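Starch synthase I (Hordeum vulgare, PDB 4HLN) belongs to the glycosyltransferases with the GT-B fold, in which two Rossmann-like domains face each other across a cleft. Local coordinates at residues Thr567-Ser572 / Glu598-Arg603; Tyr533-Gly538 / Met605-Thr610; Val440-Phe445 / Ala513-Leu518; Asn394-Asn399 / Cys527-Leu532. All coordinates share one frame; numbering follows the deposited sequence.

Interaction 1 (Thr567-Ser572 / Glu598-Arg603). With GLC (alpha-D-glucopyranose), chain B.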
loop_
_atom_site.group_PDB
_atom_site.type_symbol
_atom_site.label_atom_id
_atom_site.label_comp_id
_atom_site.label_asym_id
_atom_site.label_seq_id
_atom_site.Cartn_x
_atom_site.Cartn_y
_atom_site.Cartn_z
ATOM N N THR A 567 6.170 18.616 6.391
ATOM C CA THR A 567 7.325 17.729 6.294
ATOM C C THR A 567 7.937 17.699 4.906
ATOM O O THR A 567 9.014 17.144 4.715
ATOM C CB THR A 567 6.955 16.284 6.672
ATOM O OG1 THR A 567 5.706 15.936 6.063
ATOM C CG2 THR A 567 6.840 16.140 8.176
ATOM N N GLY A 568 7.242 18.284 3.941
ATOM C CA GLY A 568 7.730 18.346 2.577
ATOM C C GLY A 568 6.683 18.990 1.693
ATOM O O GLY A 568 5.862 19.758 2.171
ATOM N N TRP A 569 6.695 18.683 0.405
ATOM C CA TRP A 569 5.646 19.184 -0.472
ATOM C C TRP A 569 4.927 18.079 -1.218
ATOM O O TRP A 569 5.547 17.295 -1.927
ATOM C CB TRP A 569 6.208 20.184 -1.474
ATOM C CG TRP A 569 6.514 21.495 -0.866
ATOM C CD1 TRP A 569 5.700 22.583 -0.817
ATOM C CD2 TRP A 569 7.729 21.870 -0.211
ATOM N NE1 TRP A 569 6.332 23.618 -0.171
ATOM C CE2 TRP A 569 7.580 23.203 0.214
ATOM C CE3 TRP A 569 8.927 21.207 0.059
ATOM C CZ2 TRP A 569 8.581 23.886 0.897
ATOM C CZ3 TRP A 569 9.918 21.884 0.741
ATOM C CH2 TRP A 569 9.742 23.209 1.151
ATOM N N ALA A 570 3.614 18.026 -1.057
ATOM C CA ALA A 570 2.783 17.172 -1.892
ATOM C C ALA A 570 2.066 18.058 -2.901
ATOM O O ALA A 570 1.491 19.082 -2.535
ATOM C CB ALA A 570 1.775 16.396 -1.047
ATOM N N PHE A 571 2.109 17.668 -4.169
ATOM C CA PHE A 571 1.505 18.468 -5.225
ATOM C C PHE A 571 0.471 17.680 -6.008
ATOM O O PHE A 571 0.603 16.475 -6.200
ATOM C CB PHE A 571 2.580 18.983 -6.183
ATOM C CG PHE A 571 3.251 17.895 -6.985
ATOM C CD1 PHE A 571 4.361 17.224 -6.480
ATOM C CD2 PHE A 571 2.776 17.544 -8.241
ATOM C CE1 PHE A 571 4.986 16.229 -7.216
ATOM C CE2 PHE A 571 3.401 16.544 -8.984
ATOM C CZ PHE A 571 4.505 15.887 -8.471
ATOM N N SER A 572 -0.555 18.383 -6.469
ATOM C CA SER A 572 -1.582 17.795 -7.315
ATOM C C SER A 572 -2.139 18.905 -8.186
ATOM O O SER A 572 -2.276 20.041 -7.732
ATOM C CB SER A 572 -2.697 17.166 -6.472
ATOM O OG SER A 572 -3.591 16.424 -7.280
ATOM N N GLU A 598 15.750 23.470 7.907
ATOM C CA GLU A 598 16.119 22.676 9.074
ATOM C C GLU A 598 14.897 22.145 9.821
ATOM O O GLU A 598 14.903 21.024 10.326
ATOM C CB GLU A 598 16.998 23.485 10.031
ATOM C CG GLU A 598 18.481 23.517 9.664
ATOM C CD GLU A 598 19.390 23.060 10.810
ATOM O OE1 GLU A 598 18.876 22.789 11.922
ATOM O OE2 GLU A 598 20.624 22.970 10.593
ATOM N N GLY A 599 13.847 22.950 9.901
ATOM C CA GLY A 599 12.645 22.525 10.589
ATOM C C GLY A 599 11.939 21.417 9.837
ATOM O O GLY A 599 11.483 20.441 10.442
ATOM N N LEU A 600 11.842 21.562 8.517
ATOM C CA LEU A 600 11.196 20.544 7.698
ATOM C C LEU A 600 11.892 19.197 7.865
ATOM O O LEU A 600 11.243 18.145 7.925
ATOM C CB LEU A 600 11.194 20.964 6.234
ATOM C CG LEU A 600 9.993 21.819 5.838
ATOM C CD1 LEU A 600 10.294 22.610 4.583
ATOM C CD2 LEU A 600 8.738 20.956 5.661
ATOM N N MET A 601 13.219 19.241 7.945
ATOM C CA MET A 601 14.016 18.034 8.118
ATOM C C MET A 601 13.781 17.409 9.480
ATOM O O MET A 601 13.383 16.246 9.585
ATOM C CB MET A 601 15.497 18.349 7.950
ATOM C CG MET A 601 15.856 18.868 6.568
ATOM S SD MET A 601 17.458 19.731 6.514
ATOM C CE MET A 601 18.634 18.445 6.950
ATOM N N LYS A 602 14.029 18.189 10.526
ATOM C CA LYS A 602 13.896 17.694 11.890
ATOM C C LYS A 602 12.503 17.107 12.152
ATOM O O LYS A 602 12.361 16.100 12.865
ATOM C CB LYS A 602 14.269 18.788 12.897
ATOM C CG LYS A 602 15.767 19.144 12.858
ATOM C CD LYS A 602 16.212 20.026 14.021
ATOM C CE LYS A 602 17.730 20.158 14.074
ATOM N NZ LYS A 602 18.199 20.818 15.329
ATOM N N ARG A 603 11.481 17.716 11.554
ATOM C CA ARG A 603 10.133 17.197 11.692
ATOM C C ARG A 603 10.025 15.812 11.059
ATOM O O ARG A 603 9.441 14.897 11.650
ATOM C CB ARG A 603 9.107 18.165 11.103
ATOM C CG ARG A 603 8.148 18.729 12.150
ATOM C CD ARG A 603 8.160 20.242 12.183
ATOM N NE ARG A 603 7.748 20.814 10.908
ATOM C CZ ARG A 603 8.269 21.922 10.390
ATOM N NH1 ARG A 603 7.844 22.379 9.213
ATOM N NH2 ARG A 603 9.222 22.573 11.050
HETATM C C1 GLC B . 0.741 26.468 1.617
HETATM C C2 GLC B . 0.750 27.753 2.420
HETATM C C3 GLC B . 1.881 28.691 1.972
HETATM C C4 GLC B . 3.239 28.043 1.634
HETATM C C5 GLC B . 2.960 26.747 0.867
HETATM C C6 GLC B . 4.185 25.875 0.663
HETATM O O2 GLC B . -0.507 28.378 2.252
HETATM O O3 GLC B . 2.070 29.648 2.988
HETATM O O4 GLC B . 3.978 29.049 0.921
HETATM O O5 GLC B . 2.048 25.955 1.598
HETATM O O6 GLC B . 4.235 25.471 -0.682
#
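Leu600 pushes its branched end between the side chain of Trp569 and the backbone leading up to it. The two side chains cross at about a right angle, and the CD1 methyl of Leu600 lies 3.5 Å from CH2 of Trp569, approaching the far end of the six-membered ring obliquely. The other methyl takes the backbone: Leu600 CD2 rests 3.4 Å from Thr567 C, close to the peptide that joins Thr567 to Gly568. Trp569 has CG beside its own backbone N (chi1 -75°), and this sets the indole across the end of strand 569-571 with its two ends in different surroundings. At the opposite end of the indole from Leu600, NE1 meets the alpha-D-glucopyranose at the ring edge, in plane, by a weak hydrogen bond of 2.8 Å from Trp569 NE1 to O6. One turn along helix 594-606, Arg603 brings its CB to 4.2 Å from Thr567 CG2, while its NE bonds to Gly566 O. Phe556, which like Trp569 lines the glycan pocket, touches both Leu600 and Arg603. The contact between the segments is van der Waals packing of methyl groups on an aromatic ring and on a peptide. Trp569 turns its one polar side-chain atom to the sugar, and Leu600, together with Thr585, Ala586 and Thr589 of helix 576-592, probably helps to position the indole for binding.

Interaction 2 (Tyr533-Gly538 / Met605-Thr610)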
loop_
_atom_site.group_PDB
_atom_site.type_symbol
_atom_site.label_atom_id
_atom_site.label_comp_id
_atom_site.label_asym_id
_atom_site.label_seq_id
_atom_site.Cartn_x
_atom_site.Cartn_y
_atom_site.Cartn_z
ATOM N N TYR A 533 11.629 6.857 4.053
ATOM C CA TYR A 533 13.087 6.859 4.047
ATOM C C TYR A 533 13.619 8.286 3.984
ATOM O O TYR A 533 14.510 8.671 4.753
ATOM C CB TYR A 533 13.613 6.075 2.856
ATOM C CG TYR A 533 13.192 4.628 2.812
ATOM C CD1 TYR A 533 13.088 3.874 3.969
ATOM C CD2 TYR A 533 12.901 4.015 1.602
ATOM C CE1 TYR A 533 12.706 2.541 3.918
ATOM C CE2 TYR A 533 12.526 2.692 1.538
ATOM C CZ TYR A 533 12.426 1.962 2.697
ATOM O OH TYR A 533 12.053 0.645 2.621
ATOM N N ALA A 534 13.068 9.073 3.065
ATOM C CA ALA A 534 13.478 10.464 2.932
ATOM C C ALA A 534 13.357 11.159 4.278
ATOM O O ALA A 534 14.331 11.691 4.804
ATOM C CB ALA A 534 12.635 11.172 1.883
ATOM N N MET A 535 12.151 11.129 4.834
ATOM C CA MET A 535 11.863 11.772 6.107
ATOM C C MET A 535 12.768 11.232 7.208
ATOM O O MET A 535 13.334 11.990 7.990
ATOM C CB MET A 535 10.388 11.590 6.460
ATOM C CG MET A 535 9.455 12.617 5.783
ATOM S SD MET A 535 7.691 12.236 5.908
ATOM C CE MET A 535 7.349 12.629 7.619
ATOM N N GLN A 536 12.916 9.917 7.247
ATOM C CA GLN A 536 13.768 9.269 8.231
ATOM C C GLN A 536 15.191 9.800 8.147
ATOM O O GLN A 536 15.938 9.760 9.124
ATOM C CB GLN A 536 13.754 7.750 8.002
ATOM C CG GLN A 536 14.686 6.945 8.892
ATOM C CD GLN A 536 14.231 6.904 10.354
ATOM O OE1 GLN A 536 13.259 7.572 10.755
ATOM N NE2 GLN A 536 14.937 6.112 11.156
ATOM N N TYR A 537 15.557 10.308 6.973
ATOM C CA TYR A 537 16.930 10.724 6.713
ATOM C C TYR A 537 17.117 12.233 6.596
ATOM O O TYR A 537 18.193 12.694 6.207
ATOM C CB TYR A 537 17.429 10.059 5.433
ATOM C CG TYR A 537 17.981 8.694 5.674
ATOM C CD1 TYR A 537 17.171 7.690 6.155
ATOM C CD2 TYR A 537 19.318 8.404 5.434
ATOM C CE1 TYR A 537 17.666 6.430 6.392
ATOM C CE2 TYR A 537 19.825 7.141 5.669
ATOM C CZ TYR A 537 18.985 6.161 6.157
ATOM O OH TYR A 537 19.442 4.890 6.407
ATOM N N GLY A 538 16.081 13.002 6.911
ATOM C CA GLY A 538 16.165 14.447 6.784
ATOM C C GLY A 538 16.247 14.897 5.337
ATOM O O GLY A 538 16.727 15.986 5.026
ATOM N N MET A 605 12.463 13.635 10.544
ATOM C CA MET A 605 13.300 12.666 11.231
ATOM C C MET A 605 12.741 12.239 12.582
ATOM O O MET A 605 12.954 11.104 13.020
ATOM C CB MET A 605 14.702 13.230 11.396
ATOM C CG MET A 605 15.240 13.812 10.099
ATOM S SD MET A 605 16.827 14.629 10.310
ATOM C CE MET A 605 17.805 13.233 10.831
ATOM N N THR A 606 12.027 13.145 13.243
ATOM C CA THR A 606 11.464 12.820 14.546
ATOM C C THR A 606 10.171 12.005 14.447
ATOM O O THR A 606 9.812 11.342 15.409
ATOM C CB THR A 606 11.261 14.062 15.439
ATOM O OG1 THR A 606 10.619 15.089 14.685
ATOM C CG2 THR A 606 12.598 14.585 15.947
ATOM N N LYS A 607 9.497 12.041 13.290
ATOM C CA LYS A 607 8.306 11.207 13.048
ATOM C C LYS A 607 8.594 9.716 13.232
ATOM O O LYS A 607 9.697 9.243 12.940
ATOM C CB LYS A 607 7.713 11.438 11.648
ATOM C CG LYS A 607 6.709 12.593 11.545
ATOM C CD LYS A 607 5.388 12.186 10.838
ATOM C CE LYS A 607 4.646 11.034 11.575
ATOM N NZ LYS A 607 4.240 11.295 13.008
ATOM N N ASP A 608 7.597 8.983 13.724
ATOM C CA ASP A 608 7.714 7.537 13.883
ATOM C C ASP A 608 7.241 6.859 12.601
ATOM O O ASP A 608 6.080 6.992 12.215
ATOM C CB ASP A 608 6.888 7.051 15.078
ATOM C CG ASP A 608 7.097 5.564 15.379
ATOM O OD1 ASP A 608 6.681 5.107 16.463
ATOM O OD2 ASP A 608 7.673 4.846 14.538
ATOM N N HIS A 609 8.149 6.147 11.942
ATOM C CA HIS A 609 7.840 5.494 10.679
ATOM C C HIS A 609 7.910 3.984 10.828
ATOM O O HIS A 609 8.066 3.256 9.844
ATOM C CB HIS A 609 8.831 5.919 9.591
ATOM C CG HIS A 609 8.961 7.400 9.422
ATOM N ND1 HIS A 609 7.939 8.186 8.930
ATOM C CD2 HIS A 609 10.004 8.234 9.659
ATOM C CE1 HIS A 609 8.344 9.444 8.887
ATOM N NE2 HIS A 609 9.593 9.500 9.325
ATOM N N THR A 610 7.817 3.510 12.060
ATOM C CA THR A 610 7.890 2.078 12.306
ATOM C C THR A 610 6.559 1.420 12.040
ATOM O O THR A 610 5.538 2.075 11.851
ATOM C CB THR A 610 8.302 1.749 13.756
ATOM O OG1 THR A 610 7.212 2.028 14.651
ATOM C CG2 THR A 610 9.514 2.568 14.151
#
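The Schellman motif that ends helix 529-536, in the C-terminal domain of this GT-B fold, has Gly538 as its C-prime residue; Met605 packs on that glycine, and His609 beside the side chains of Met535 and Gln536. Met605 sits at the end of helix 594-606, and the two helix ends come together where its CG lies 3.4 Å from Gly538 N. The sulfur reaches a little further along the same residue, with Met605 SD 3.6 Å from Gly538 CA. Beyond Met605 the chain leaves its helix at Lys607 and curls round so that the His609 ring points at the last turn of helix 529-536. The side chains of Met535 and His609 cross at about a right angle. Met535 bends at its last torsion (chi3 74°), which carries the methyl to the ring edge, in plane, with Met535 CE 3.6 Å from His609 CE1. The same methyl touches Lys607 CD at 3.8 Å, the two side chains running side by side. Gln536 and His609 run antiparallel alongside one another, with the amide turned 84° from the imidazole plane. The polar ends look to outside partners: His609 NE2 bonds to Gly604 O, and Gln536 NE2 to Trp401 O, which should fix both groups in rotation. Just before His609, Asp608 closes an Asx turn, its OD2 accepting from Thr610 N, and Thr610 caps the next helix through His613 N. At the CD2 corner of the imidazole, Gln536 OE1 lies in the ring plane, 3.5 Å from His609 CD2.

Interaction 3 (Val440-Phe445 / Ala513-Leu518)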
loop_
_atom_site.group_PDB
_atom_site.type_symbol
_atom_site.label_atom_id
_atom_site.label_comp_id
_atom_site.label_asym_id
_atom_site.label_seq_id
_atom_site.Cartn_x
_atom_site.Cartn_y
_atom_site.Cartn_z
ATOM N N VAL A 440 24.422 24.250 -3.635
ATOM C CA VAL A 440 23.538 23.835 -4.716
ATOM C C VAL A 440 22.534 22.788 -4.205
ATOM O O VAL A 440 22.895 21.908 -3.424
ATOM C CB VAL A 440 24.364 23.253 -5.889
ATOM C CG1 VAL A 440 25.028 21.952 -5.467
ATOM C CG2 VAL A 440 23.501 23.020 -7.103
ATOM N N PRO A 441 21.260 22.895 -4.628
ATOM C CA PRO A 441 20.233 21.905 -4.284
ATOM C C PRO A 441 20.469 20.595 -5.021
ATOM O O PRO A 441 20.552 20.587 -6.252
ATOM C CB PRO A 441 18.942 22.542 -4.805
ATOM C CG PRO A 441 19.264 23.987 -4.993
ATOM C CD PRO A 441 20.694 24.021 -5.386
ATOM N N LEU A 442 20.579 19.504 -4.274
ATOM C CA LEU A 442 20.783 18.194 -4.868
ATOM C C LEU A 442 19.520 17.356 -4.726
ATOM O O LEU A 442 18.997 17.175 -3.625
ATOM C CB LEU A 442 21.976 17.498 -4.224
ATOM C CG LEU A 442 22.225 16.043 -4.627
ATOM C CD1 LEU A 442 22.180 15.845 -6.131
ATOM C CD2 LEU A 442 23.557 15.574 -4.068
ATOM N N ILE A 443 19.034 16.854 -5.853
ATOM C CA ILE A 443 17.745 16.192 -5.910
ATOM C C ILE A 443 17.871 14.769 -6.407
ATOM O O ILE A 443 18.596 14.500 -7.372
ATOM C CB ILE A 443 16.813 16.930 -6.850
ATOM C CG1 ILE A 443 16.531 18.321 -6.298
ATOM C CG2 ILE A 443 15.517 16.167 -7.013
ATOM C CD1 ILE A 443 15.989 19.265 -7.323
ATOM N N GLY A 444 17.149 13.865 -5.745
ATOM C CA GLY A 444 17.206 12.450 -6.057
ATOM C C GLY A 444 15.875 11.869 -6.512
ATOM O O GLY A 444 14.797 12.264 -6.041
ATOM N N PHE A 445 15.960 10.937 -7.455
ATOM C CA PHE A 445 14.861 10.033 -7.734
ATOM C C PHE A 445 15.393 8.613 -7.609
ATOM O O PHE A 445 16.521 8.336 -7.992
ATOM C CB PHE A 445 14.298 10.248 -9.139
ATOM C CG PHE A 445 13.442 9.109 -9.611
ATOM C CD1 PHE A 445 14.020 7.980 -10.184
ATOM C CD2 PHE A 445 12.065 9.144 -9.447
ATOM C CE1 PHE A 445 13.239 6.916 -10.601
ATOM C CE2 PHE A 445 11.278 8.080 -9.862
ATOM C CZ PHE A 445 11.865 6.967 -10.437
ATOM N N ALA A 513 20.633 9.659 1.781
ATOM C CA ALA A 513 21.312 10.491 2.766
ATOM C C ALA A 513 21.918 11.748 2.156
ATOM O O ALA A 513 21.876 12.804 2.773
ATOM C CB ALA A 513 22.376 9.685 3.530
ATOM N N GLY A 514 22.468 11.636 0.946
ATOM C CA GLY A 514 23.201 12.735 0.336
ATOM C C GLY A 514 22.352 13.878 -0.187
ATOM O O GLY A 514 22.713 15.049 -0.023
ATOM N N CYS A 515 21.223 13.536 -0.806
ATOM C CA CYS A 515 20.315 14.519 -1.406
ATOM C C CYS A 515 19.595 15.391 -0.400
ATOM O O CYS A 515 19.365 14.992 0.744
ATOM C CB CYS A 515 19.248 13.826 -2.254
ATOM S SG CYS A 515 19.888 12.994 -3.700
ATOM N N ASP A 516 19.205 16.575 -0.858
ATOM C CA ASP A 516 18.468 17.516 -0.029
ATOM C C ASP A 516 16.984 17.265 -0.200
ATOM O O ASP A 516 16.209 17.363 0.756
ATOM C CB ASP A 516 18.822 18.951 -0.419
ATOM C CG ASP A 516 20.315 19.235 -0.287
ATOM O OD1 ASP A 516 20.872 19.026 0.819
ATOM O OD2 ASP A 516 20.934 19.638 -1.300
ATOM N N ILE A 517 16.613 16.917 -1.431
ATOM C CA ILE A 517 15.234 16.644 -1.803
ATOM C C ILE A 517 15.140 15.306 -2.507
ATOM O O ILE A 517 16.025 14.936 -3.275
ATOM C CB ILE A 517 14.717 17.706 -2.780
ATOM C CG1 ILE A 517 14.793 19.087 -2.136
ATOM C CG2 ILE A 517 13.295 17.374 -3.279
ATOM C CD1 ILE A 517 14.504 20.188 -3.104
ATOM N N LEU A 518 14.064 14.576 -2.239
ATOM C CA LEU A 518 13.807 13.339 -2.948
ATOM C C LEU A 518 12.480 13.486 -3.638
ATOM O O LEU A 518 11.522 13.997 -3.060
ATOM C CB LEU A 518 13.777 12.168 -1.986
ATOM C CG LEU A 518 14.095 10.818 -2.620
ATOM C CD1 LEU A 518 15.589 10.686 -2.850
ATOM C CD2 LEU A 518 13.599 9.695 -1.719
#
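Gly514, the last residue of helix 505-514, and Cys515 just after it pack against Leu442 before the chain enters strand 517-520, a neighbour of strand 442-446 in the parallel sheet of a Rossmann-like domain. Cys515 has its SG beside its own backbone N (chi1 -66°), which lays the sulfur against Gly444 at 3.5 Å from Gly444 N, and Leu442 CG touches the same sulfur. Asp516 then grips Leu442 twice. Its backbone N gives a hydrogen bond of 2.8 Å to Leu442 O, and its carboxylate turns back along the partner strand, where OD2 accepts from Leu442 N at 3.0 Å, on the anti side and 17° out of the carboxylate plane. Lys425 forms a salt bridge to that same OD2, so this buried charge has a countercharge as well as an N-H. Ile517 N is the second donor to Leu442 O, lying in the carbonyl plane, and Ile517 O accepts from Gly444 N at 2.9 Å. The side chains of Ile517 and Ile443 lie side by side on one face of the sheet. Leu518 falls on the other face, where Gly444 has no side chain; there Leu518 CD1 comes to 3.6 Å from Gly444 O.

Interaction 4 (Asn394-Asn399 / Cys527-Leu532)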
loop_
_atom_site.group_PDB
_atom_site.type_symbol
_atom_site.label_atom_id
_atom_site.label_comp_id
_atom_site.label_asym_id
_atom_site.label_seq_id
_atom_site.Cartn_x
_atom_site.Cartn_y
_atom_site.Cartn_z
ATOM N N ASN A 394 1.948 2.605 6.175
ATOM C CA ASN A 394 3.041 1.638 6.125
ATOM C C ASN A 394 4.161 1.954 7.127
ATOM O O ASN A 394 4.172 3.015 7.759
ATOM C CB ASN A 394 3.599 1.520 4.691
ATOM C CG ASN A 394 2.540 1.045 3.661
ATOM O OD1 ASN A 394 2.255 1.737 2.678
ATOM N ND2 ASN A 394 1.978 -0.143 3.884
ATOM N N GLY A 395 5.091 1.016 7.287
ATOM C CA GLY A 395 6.254 1.235 8.126
ATOM C C GLY A 395 7.530 0.877 7.387
ATOM O O GLY A 395 7.488 0.360 6.262
ATOM N N ILE A 396 8.672 1.146 8.016
ATOM C CA ILE A 396 9.956 0.779 7.438
ATOM C C ILE A 396 10.784 0.127 8.514
ATOM O O ILE A 396 10.553 0.375 9.691
ATOM C CB ILE A 396 10.751 2.016 6.916
ATOM C CG1 ILE A 396 11.305 2.832 8.087
ATOM C CG2 ILE A 396 9.894 2.876 5.990
ATOM C CD1 ILE A 396 11.866 4.192 7.700
ATOM N N ASP A 397 11.752 -0.693 8.100
ATOM C CA ASP A 397 12.739 -1.279 9.006
ATOM C C ASP A 397 13.803 -0.252 9.401
ATOM O O ASP A 397 14.609 0.168 8.568
ATOM C CB ASP A 397 13.411 -2.478 8.341
ATOM C CG ASP A 397 14.342 -3.221 9.280
ATOM O OD1 ASP A 397 14.715 -2.646 10.334
ATOM O OD2 ASP A 397 14.704 -4.377 8.957
ATOM N N ILE A 398 13.819 0.143 10.670
ATOM C CA ILE A 398 14.719 1.205 11.096
ATOM C C ILE A 398 16.085 0.650 11.488
ATOM O O ILE A 398 16.981 1.390 11.898
ATOM C CB ILE A 398 14.126 2.036 12.239
ATOM C CG1 ILE A 398 13.814 1.129 13.430
ATOM C CG2 ILE A 398 12.874 2.783 11.763
ATOM C CD1 ILE A 398 13.306 1.870 14.649
ATOM N N ASN A 399 16.248 -0.659 11.352
ATOM C CA ASN A 399 17.570 -1.243 11.508
ATOM C C ASN A 399 18.356 -1.047 10.224
ATOM O O ASN A 399 19.559 -0.801 10.249
ATOM C CB ASN A 399 17.475 -2.723 11.870
ATOM C CG ASN A 399 16.654 -2.959 13.129
ATOM O OD1 ASN A 399 15.761 -3.812 13.150
ATOM N ND2 ASN A 399 16.942 -2.190 14.182
ATOM N N CYS A 527 2.126 1.606 -1.757
ATOM C CA CYS A 527 3.289 1.286 -0.956
ATOM C C CYS A 527 4.362 2.355 -1.130
ATOM O O CYS A 527 5.423 2.113 -1.737
ATOM C CB CYS A 527 3.825 -0.092 -1.348
ATOM S SG CYS A 527 5.240 -0.643 -0.369
ATOM N N GLY A 528 4.081 3.543 -0.601
ATOM C CA GLY A 528 5.001 4.662 -0.728
ATOM C C GLY A 528 6.054 4.702 0.366
ATOM O O GLY A 528 5.887 5.376 1.383
ATOM N N LEU A 529 7.152 3.985 0.164
ATOM C CA LEU A 529 8.169 3.908 1.195
ATOM C C LEU A 529 9.215 4.986 1.041
ATOM O O LEU A 529 9.851 5.379 2.019
ATOM C CB LEU A 529 8.807 2.522 1.231
ATOM C CG LEU A 529 7.814 1.442 1.685
ATOM C CD1 LEU A 529 8.477 0.093 1.902
ATOM C CD2 LEU A 529 7.116 1.882 2.953
ATOM N N ASN A 530 9.394 5.482 -0.177
ATOM C CA ASN A 530 10.449 6.466 -0.385
ATOM C C ASN A 530 10.271 7.732 0.466
ATOM O O ASN A 530 11.253 8.247 1.005
ATOM C CB ASN A 530 10.682 6.756 -1.876
ATOM C CG ASN A 530 11.464 5.640 -2.570
ATOM O OD1 ASN A 530 11.489 4.505 -2.098
ATOM N ND2 ASN A 530 12.110 5.963 -3.689
ATOM N N GLN A 531 9.028 8.207 0.606
ATOM C CA GLN A 531 8.676 9.255 1.585
ATOM C C GLN A 531 9.315 9.022 2.947
ATOM O O GLN A 531 9.991 9.891 3.504
ATOM C CB GLN A 531 7.171 9.260 1.866
ATOM C CG GLN A 531 6.310 9.716 0.755
ATOM C CD GLN A 531 5.818 8.576 -0.085
ATOM O OE1 GLN A 531 6.603 7.817 -0.670
ATOM N NE2 GLN A 531 4.504 8.446 -0.161
ATOM N N LEU A 532 9.048 7.841 3.492
ATOM C CA LEU A 532 9.429 7.508 4.852
ATOM C C LEU A 532 10.946 7.501 5.000
ATOM O O LEU A 532 11.487 8.078 5.954
ATOM C CB LEU A 532 8.825 6.157 5.248
ATOM C CG LEU A 532 7.358 5.978 4.833
ATOM C CD1 LEU A 532 6.739 4.766 5.508
ATOM C CD2 LEU A 532 6.552 7.227 5.174
#
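Asn394 packs beside a half-cystine: Cys527, at the turn into helix 529-536, is joined by a disulfide to Cys147, and Asn394 touches Cys147 as well. In this GT-B fold the bond joins the N-terminal half of the chain to the C-terminal Rossmann-like domain, and the loop 394-399 passes next to it. The turn is tight, with Gly528 at the centre of an inverse gamma turn that Leu529 N closes by a weak bond to Cys527 O. Between the two segments the contact is largely aliphatic. Leu529 sends its CD2 methyl to the loop, 3.9 Å from Asn394 CB and 3.7 Å from Gly395 O, so one methyl touches two successive residues. A turn further along the helix, Leu532 aims at the same loop and places CD1 3.8 Å from Asn394 O. Ile396 answers from the loop side, crossing Leu532 obliquely. Its CG1 stands between the backbone N and the carbonyl carbon (chi1 73°), which leaves the CG2 methyl beside the backbone N and facing the helix. Tyr533 and Gln536, further along the helix, also touch Ile396, while the backbone of Ile396 pairs with His609. Past this point the loop turns off: Asp397 OD1 accepts from Asn399 N in an Asx turn. The closest side-chain approach is that of Ile396 CG2 to Leu532 CB, 3.5 Å; the same methyl of Ile396 lies 3.7 Å from Leu532 CD1.

Helix 594-606 serves interactions 1 and 2, whose centres lie 11 Å apart; Thr567 CG2 touches Met535 CE at 3.6 Å and so joins them directly. Helix 529-536 likewise runs through interactions 2 and 4, with centres only 8 Å apart, and His609 O meets Ile396 N at 2.9 Å in a probable hydrogen bond. Interaction 3 lies in the sheet that strand 569-571 of interaction 1 borders, and it reaches interaction 2 where Tyr537 packs on Ala513. Trp569 of interaction 1 is one of the residues lining the glycan pocket, whereas the side chain of Ile517 in interaction 3 stays about 12 Å from a bound alpha-D-glucopyranose. Interaction 4 holds Cys527, one half of the disulfide.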